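Local coordinates for protein 3-isopropylmalate dehydratase small subunit (Campylobacter jejuni, PDB 3Q3W) that catalyses, as the small subunit of isopropylmalate isomerase, the interconversion of 2-isopropylmalate and 3-isopropylmalate through 2-isopropylmaleate, at residues 124-127 / 128-132; 154-158 / 159-163. All coordinates share one frame; numbering follows the deposited sequence. Where two conformers were deposited one is given.

Contact 1 of 2, residues 124-127 / 128-132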
ATOM      1  N   ILE A 124       0.478  -4.116   7.097  1.00 34.84           N
ATOM      2  CA  ILE A 124       0.672  -5.490   7.528  1.00 37.51           C
ATOM      3  C   ILE A 124       2.139  -5.804   7.518  1.00 39.26           C
ATOM      4  O   ILE A 124       2.779  -5.844   6.449  1.00 37.81           O
ATOM      5  CB  ILE A 124      -0.039  -6.447   6.581  1.00 37.52           C
ATOM      6  CG1 ILE A 124      -1.543  -6.230   6.698  1.00 36.17           C
ATOM      7  CG2 ILE A 124       0.356  -7.904   6.868  1.00 40.20           C
ATOM      8  CD1 ILE A 124      -2.381  -6.720   5.537  1.00 34.65           C
ATOM      9  N   GLU A 125       2.678  -6.034   8.712  1.00 41.02           N
ATOM     10  CA  GLU A 125       4.080  -6.389   8.844  1.00 43.65           C
ATOM     11  C   GLU A 125       4.158  -7.906   8.847  1.00 45.14           C
ATOM     12  O   GLU A 125       3.505  -8.553   9.683  1.00 45.72           O
ATOM     13  CB  GLU A 125       4.691  -5.794  10.118  1.00 45.33           C
ATOM     14  CG  GLU A 125       4.976  -4.300   9.998  1.00 45.85           C
ATOM     15  CD  GLU A 125       5.444  -3.631  11.292  1.00 51.66           C
ATOM     16  OE1 GLU A 125       5.447  -4.304  12.376  1.00 54.58           O
ATOM     17  OE2 GLU A 125       5.848  -2.432  11.206  1.00 51.17           O
ATOM     18  N   LEU A 126       4.910  -8.462   7.892  1.00 44.54           N
ATOM     19  CA  LEU A 126       5.205  -9.894   7.847  1.00 45.93           C
ATOM     20  C   LEU A 126       6.703 -10.143   8.003  1.00 47.42           C
ATOM     21  O   LEU A 126       7.510  -9.263   7.737  1.00 47.15           O
ATOM     22  CB  LEU A 126       4.703 -10.507   6.539  1.00 45.32           C
ATOM     23  CG  LEU A 126       3.175 -10.512   6.397  1.00 44.25           C
ATOM     24  CD1 LEU A 126       2.724 -11.383   5.219  1.00 40.73           C
ATOM     25  CD2 LEU A 126       2.526 -10.981   7.726  1.00 40.73           C
ATOM     26  N   ALA A 127       7.093 -11.326   8.459  1.00 48.84           N
ATOM     27  CA  ALA A 127       8.514 -11.657   8.455  1.00 50.24           C
ATOM     28  C   ALA A 127       9.029 -11.611   7.007  1.00 48.77           C
ATOM     29  O   ALA A 127       8.299 -11.939   6.071  1.00 46.60           O
ATOM     30  CB  ALA A 127       8.774 -13.023   9.100  1.00 52.97           C
ATOM     31  N   LYS A 128      10.277 -11.181   6.839  1.00 49.80           N
ATOM     32  CA  LYS A 128      10.854 -10.985   5.512  0.60 49.34           C
ATOM     33  C   LYS A 128      10.757 -12.251   4.667  1.00 49.83           C
ATOM     34  O   LYS A 128      10.464 -12.177   3.474  1.00 49.00           O
ATOM     35  CB  LYS A 128      12.294 -10.458   5.630  0.60 51.06           C
ATOM     36  CG  LYS A 128      13.260 -10.927   4.549  0.60 52.70           C
ATOM     37  CD  LYS A 128      13.937  -9.789   3.815  0.60 52.35           C
ATOM     38  CE  LYS A 128      13.062  -9.282   2.691  0.60 49.06           C
ATOM     39  NZ  LYS A 128      13.739  -8.189   1.931  0.60 50.78           N
ATOM     40  N   ASP A 129      10.975 -13.408   5.289  1.00 52.14           N
ATOM     41  CA  ASP A 129      10.799 -14.687   4.587  0.60 52.82           C
ATOM     42  C   ASP A 129       9.397 -14.815   4.021  1.00 50.56           C
ATOM     43  O   ASP A 129       9.221 -15.309   2.911  1.00 49.24           O
ATOM     44  CB  ASP A 129      11.130 -15.901   5.483  0.60 56.04           C
ATOM     45  CG  ASP A 129      10.037 -16.232   6.504  0.60 56.79           C
ATOM     46  OD1 ASP A 129       9.480 -17.354   6.434  0.60 55.11           O
ATOM     47  OD2 ASP A 129       9.758 -15.391   7.402  0.60 57.44           O
ATOM     48  N   GLU A 130       8.398 -14.359   4.764  1.00 49.68           N
ATOM     49  CA  GLU A 130       7.022 -14.490   4.321  1.00 48.20           C
ATOM     50  C   GLU A 130       6.782 -13.501   3.160  1.00 45.65           C
ATOM     51  O   GLU A 130       6.148 -13.865   2.178  1.00 44.65           O
ATOM     52  CB  GLU A 130       6.041 -14.240   5.468  1.00 48.97           C
ATOM     53  CG  GLU A 130       5.990 -15.337   6.628  1.00 53.49           C
ATOM     54  CD  GLU A 130       5.101 -14.895   7.836  1.00 55.29           C
ATOM     55  OE1 GLU A 130       4.917 -13.669   8.014  1.00 54.14           O
ATOM     56  OE2 GLU A 130       4.591 -15.763   8.598  1.00 58.23           O
ATOM     57  N   VAL A 131       7.322 -12.286   3.260  1.00 44.37           N
ATOM     58  CA  VAL A 131       7.227 -11.293   2.170  1.00 41.73           C
ATOM     59  C   VAL A 131       7.870 -11.838   0.873  1.00 42.19           C
ATOM     60  O   VAL A 131       7.322 -11.687  -0.206  1.00 39.04           O
ATOM     61  CB  VAL A 131       7.892  -9.936   2.544  1.00 40.90           C
ATOM     62  CG1 VAL A 131       7.828  -8.964   1.369  1.00 36.91           C
ATOM     63  CG2 VAL A 131       7.248  -9.307   3.796  1.00 39.65           C
ATOM     64  N   LEU A 132       9.007 -12.517   1.014  1.00 44.89           N
ATOM     65  CA  LEU A 132       9.817 -12.953  -0.119  1.00 45.34           C
ATOM     66  C   LEU A 132       9.086 -14.036  -0.883  1.00 45.15           C
ATOM     67  O   LEU A 132       9.067 -14.073  -2.127  1.00 44.30           O
ATOM     68  CB  LEU A 132      11.158 -13.472   0.404  1.00 49.24           C
ATOM     69  CG  LEU A 132      12.401 -12.798  -0.176  1.00 50.67           C
ATOM     70  CD1 LEU A 132      12.104 -11.387  -0.640  1.00 50.97           C
ATOM     71  CD2 LEU A 132      13.543 -12.842   0.862  1.00 53.97           C
TER
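Glu130 reaches back from the first turn of helix 128-140 and sets its carboxylate against the backbone of Ala127, the N-cap residue. Glu130 OE1 accepts the Ala127 N-H at 3.2 Å with an N-H...O angle of 140°; the N-H comes from above the carboxylate plane, 41° out of it. With CG anti to the carbonyl carbon (chi1 -69°) and the chain extended beyond it, the acid points back over the start of the helix. This is the backbone half of a capping box, the residue three after the N-cap bonding to the N-cap amide; the Ala127 methyl offers no acceptor to return the bond. Its carbonyl does work in the helix instead: Ala127 O takes the Val131 N-H at 3.0 Å, in the carbonyl plane, and makes a weaker, more bent bond with Glu130 N at 2.8 Å.

The side chains of Leu126 and Glu130 cross at about a right angle. Leu126 meets OE1 with its CB at 3.5 Å and its CD2 at 3.6 Å, so the same oxygen that holds the Ala127 amide also rests on leucine carbons. Val131 CG2 touches Leu126 CB at 3.9 Å, an apolar contact between two buried residues, whereas Asp129 is exposed. The turn leads from strand 122-125, at an edge of the sheet, into helix 128-140. Leu126 and Glu130 both pack on Phe162 of strand 160-163, Leu126 also reaches Ile104 of strand 102-105, and Val131 rests on Pro106.

Contact 2 of 2, residues 154-158 / 159-163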
ATOM      1  N   ARG A 154      -5.206 -12.090   9.667  1.00 44.47           N
ATOM      2  CA  ARG A 154      -4.587 -13.051   8.738  1.00 45.36           C
ATOM      3  C   ARG A 154      -4.599 -12.561   7.250  1.00 42.73           C
ATOM      4  O   ARG A 154      -5.424 -11.729   6.873  1.00 41.32           O
ATOM      5  CB  ARG A 154      -5.288 -14.399   8.850  1.00 47.50           C
ATOM      6  CG  ARG A 154      -5.129 -15.066  10.234  1.00 51.83           C
ATOM      7  CD  ARG A 154      -5.732 -16.477  10.309  1.00 56.71           C
ATOM      8  NE  ARG A 154      -5.048 -17.342  11.294  1.00 59.03           N
ATOM      9  CZ  ARG A 154      -5.065 -17.174  12.617  1.00 63.69           C
ATOM     10  NH1 ARG A 154      -4.406 -18.043  13.394  1.00 66.68           N
ATOM     11  NH2 ARG A 154      -5.745 -16.169  13.190  1.00 61.91           N
ATOM     12  N   VAL A 155      -3.658 -13.080   6.457  1.00 42.17           N
ATOM     13  CA  VAL A 155      -3.560 -12.881   5.017  1.00 40.64           C
ATOM     14  C   VAL A 155      -3.608 -14.234   4.320  1.00 43.10           C
ATOM     15  O   VAL A 155      -2.906 -15.205   4.734  1.00 45.07           O
ATOM     16  CB  VAL A 155      -2.254 -12.153   4.649  1.00 40.12           C
ATOM     17  CG1 VAL A 155      -2.081 -12.088   3.141  1.00 34.65           C
ATOM     18  CG2 VAL A 155      -2.237 -10.762   5.299  1.00 38.03           C
ATOM     19  N   PHE A 156      -4.494 -14.341   3.337  1.00 42.13           N
ATOM     20  CA  PHE A 156      -4.770 -15.603   2.670  1.00 44.35           C
ATOM     21  C   PHE A 156      -4.322 -15.428   1.240  1.00 45.17           C
ATOM     22  O   PHE A 156      -4.865 -14.573   0.534  1.00 44.23           O
ATOM     23  CB  PHE A 156      -6.273 -15.928   2.708  1.00 44.49           C
ATOM     24  CG  PHE A 156      -6.863 -15.971   4.099  1.00 47.84           C
ATOM     25  CD1 PHE A 156      -6.974 -17.182   4.791  1.00 49.09           C
ATOM     26  CD2 PHE A 156      -7.308 -14.804   4.727  1.00 47.64           C
ATOM     27  CE1 PHE A 156      -7.522 -17.245   6.072  1.00 51.02           C
ATOM     28  CE2 PHE A 156      -7.862 -14.851   6.026  1.00 49.07           C
ATOM     29  CZ  PHE A 156      -7.962 -16.091   6.710  1.00 50.33           C
ATOM     30  N   PHE A 157      -3.308 -16.182   0.823  1.00 46.84           N
ATOM     31  CA  PHE A 157      -2.865 -16.189  -0.575  1.00 46.01           C
ATOM     32  C   PHE A 157      -2.722 -17.630  -1.057  1.00 48.86           C
ATOM     33  O   PHE A 157      -1.823 -18.368  -0.599  1.00 50.06           O
ATOM     34  CB  PHE A 157      -1.532 -15.472  -0.724  1.00 45.19           C
ATOM     35  CG  PHE A 157      -1.093 -15.278  -2.164  1.00 45.43           C
ATOM     36  CD1 PHE A 157      -2.022 -15.035  -3.187  1.00 42.88           C
ATOM     37  CD2 PHE A 157       0.255 -15.301  -2.483  1.00 47.55           C
ATOM     38  CE1 PHE A 157      -1.624 -14.865  -4.470  1.00 40.96           C
ATOM     39  CE2 PHE A 157       0.667 -15.104  -3.773  1.00 47.23           C
ATOM     40  CZ  PHE A 157      -0.284 -14.891  -4.784  1.00 44.39           C
ATOM     41  N   LYS A 158      -3.609 -18.020  -1.963  1.00 49.63           N
ATOM     42  CA  LYS A 158      -3.674 -19.392  -2.448  1.00 53.51           C
ATOM     43  C   LYS A 158      -4.117 -20.185  -1.230  1.00 56.86           C
ATOM     44  O   LYS A 158      -5.104 -19.793  -0.597  1.00 57.43           O
ATOM     45  CB  LYS A 158      -2.320 -19.856  -3.015  1.00 54.10           C
ATOM     46  CG  LYS A 158      -1.798 -19.015  -4.162  1.00 54.69           C
ATOM     47  CD  LYS A 158      -2.828 -18.987  -5.256  1.00 55.56           C
ATOM     48  CE  LYS A 158      -2.263 -18.582  -6.593  1.00 56.26           C
ATOM     49  NZ  LYS A 158      -3.246 -17.628  -7.150  1.00 54.81           N
ATOM     50  N   ASP A 159      -3.383 -21.249  -0.886  1.00 59.76           N
ATOM     51  CA  ASP A 159      -3.647 -22.038   0.315  1.00 62.95           C
ATOM     52  C   ASP A 159      -2.774 -21.687   1.543  1.00 62.72           C
ATOM     53  O   ASP A 159      -2.900 -22.342   2.597  1.00 65.17           O
ATOM     54  CB  ASP A 159      -3.470 -23.524  -0.013  1.00 66.32           C
ATOM     55  CG  ASP A 159      -4.675 -24.113  -0.741  1.00 69.26           C
ATOM     56  OD1 ASP A 159      -4.939 -25.331  -0.554  1.00 73.13           O
ATOM     57  OD2 ASP A 159      -5.341 -23.367  -1.499  1.00 69.89           O
ATOM     58  N   LYS A 160      -1.920 -20.668   1.417  1.00 60.00           N
ATOM     59  CA  LYS A 160      -1.038 -20.228   2.504  1.00 59.80           C
ATOM     60  C   LYS A 160      -1.619 -19.113   3.357  1.00 57.05           C
ATOM     61  O   LYS A 160      -2.270 -18.227   2.848  1.00 55.04           O
ATOM     62  CB  LYS A 160       0.278 -19.728   1.955  1.00 59.38           C
ATOM     63  CG  LYS A 160       0.953 -20.687   1.046  1.00 63.44           C
ATOM     64  CD  LYS A 160       2.232 -20.083   0.512  1.00 65.09           C
ATOM     65  CE  LYS A 160       3.020 -21.136  -0.255  1.00 67.35           C
ATOM     66  NZ  LYS A 160       3.924 -20.453  -1.212  1.00 67.48           N
ATOM     67  N   ILE A 161      -1.354 -19.163   4.664  1.00 56.98           N
ATOM     68  CA  ILE A 161      -1.936 -18.231   5.635  1.00 54.95           C
ATOM     69  C   ILE A 161      -0.819 -17.615   6.434  1.00 54.42           C
ATOM     70  O   ILE A 161       0.050 -18.312   6.921  1.00 56.14           O
ATOM     71  CB  ILE A 161      -2.915 -18.923   6.607  1.00 56.48           C
ATOM     72  CG1 ILE A 161      -3.998 -19.697   5.849  1.00 56.06           C
ATOM     73  CG2 ILE A 161      -3.570 -17.905   7.492  1.00 55.63           C
ATOM     74  CD1 ILE A 161      -4.945 -20.504   6.759  1.00 60.40           C
ATOM     75  N   PHE A 162      -0.843 -16.298   6.567  1.00 52.00           N
ATOM     76  CA  PHE A 162       0.136 -15.594   7.346  1.00 52.02           C
ATOM     77  C   PHE A 162      -0.630 -14.853   8.410  1.00 51.73           C
ATOM     78  O   PHE A 162      -1.770 -14.417   8.163  1.00 51.40           O
ATOM     79  CB  PHE A 162       0.885 -14.632   6.441  1.00 50.61           C
ATOM     80  CG  PHE A 162       1.451 -15.283   5.218  1.00 51.36           C
ATOM     81  CD1 PHE A 162       2.785 -15.684   5.189  1.00 53.97           C
ATOM     82  CD2 PHE A 162       0.644 -15.542   4.104  1.00 50.81           C
ATOM     83  CE1 PHE A 162       3.321 -16.294   4.048  1.00 53.48           C
ATOM     84  CE2 PHE A 162       1.155 -16.156   2.967  1.00 50.08           C
ATOM     85  CZ  PHE A 162       2.499 -16.535   2.933  1.00 52.69           C
ATOM     86  N   SER A 163      -0.041 -14.716   9.597  1.00 52.33           N
ATOM     87  CA  SER A 163      -0.647 -13.925  10.680  0.60 51.32           C
ATOM     88  C   SER A 163       0.123 -12.636  10.875  1.00 49.39           C
ATOM     89  O   SER A 163       1.312 -12.586  10.606  1.00 49.88           O
ATOM     90  CB  SER A 163      -0.660 -14.729  11.987  0.60 54.12           C
ATOM     91  OG  SER A 163       0.654 -15.002  12.457  0.60 55.19           O
TER
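Val155 and Phe162 face each other as a hydrogen-bonded pair on the buried side of an antiparallel beta hairpin. Val155 N gives its hydrogen to Phe162 O at 2.9 Å, and Phe162 N returns the bond to Val155 O at 3.0 Å. Their CB atoms stand 4.4 Å apart, and the Phe162 ring turns one edge to the valine carbonyl, CD2 lying 3.6 Å from Val155 O near the ring plane. Ile161 CA also directs a C-H...O contact at Val155 O, so this oxygen is approached by both a backbone N-H and a carbon. Nearer the turn, Phe157 and Lys160 form the second hydrogen-bonded pair, which closes a type II' turn with Lys158 and Asp159 at its corners. Lys158 has a positive phi of 67°, and its CG sits over the centre of the Phe157 ring, 4.1 Å above the plane.

The face carrying Arg154, Phe156 and Ile161 is the solvent side: Arg154 and Ile161 are exposed and Phe156 partly so. Phe156 and Ile161 lie side by side pointing the same way, with ring atom CD1 4.0 Å from Ile161 CG1. With chi1 of Ile161 at -54°, CG1 lies beside the backbone N and CG2 is anti to it, which brings CG2 alongside Arg154, touching CD at 3.8 Å near the edge of the guanidinium.

Strand 160-163 is the outermost strand at its end of the sheet, and strand 154-157 joins it to strand 145-149, where Val155 packs on Ile146 and Ile148. Helix 128-140 covers the buried face: Phe157 lies on Glu137 and Leu138, and Lys160 bridges to Glu133.

In the fold
Contacts 1 and 2 lie on the same side of the chain's centre, about 11 Å apart between their own centres, and involve strands from opposite ends of the sheet's order, yet touch. Leu126, just after strand 122-125, packs on strand 160-163, its CD2 3.5 Å from Ser163 O, and Ile124 CD1 lies 4.1 Å from Val155 CG2 of strand 154-157. Both contacts are partly buried: Leu126 and Val131 in contact 1 and Val155, Phe157 and Phe162 in contact 2 are buried, the remaining touching residues exposed or partly so. Contact 1 combines side-chain and backbone bonds at a helix start, whereas contact 2 relies on paired backbone bonds between strands, with side chains sorted between a buried and a more exposed face.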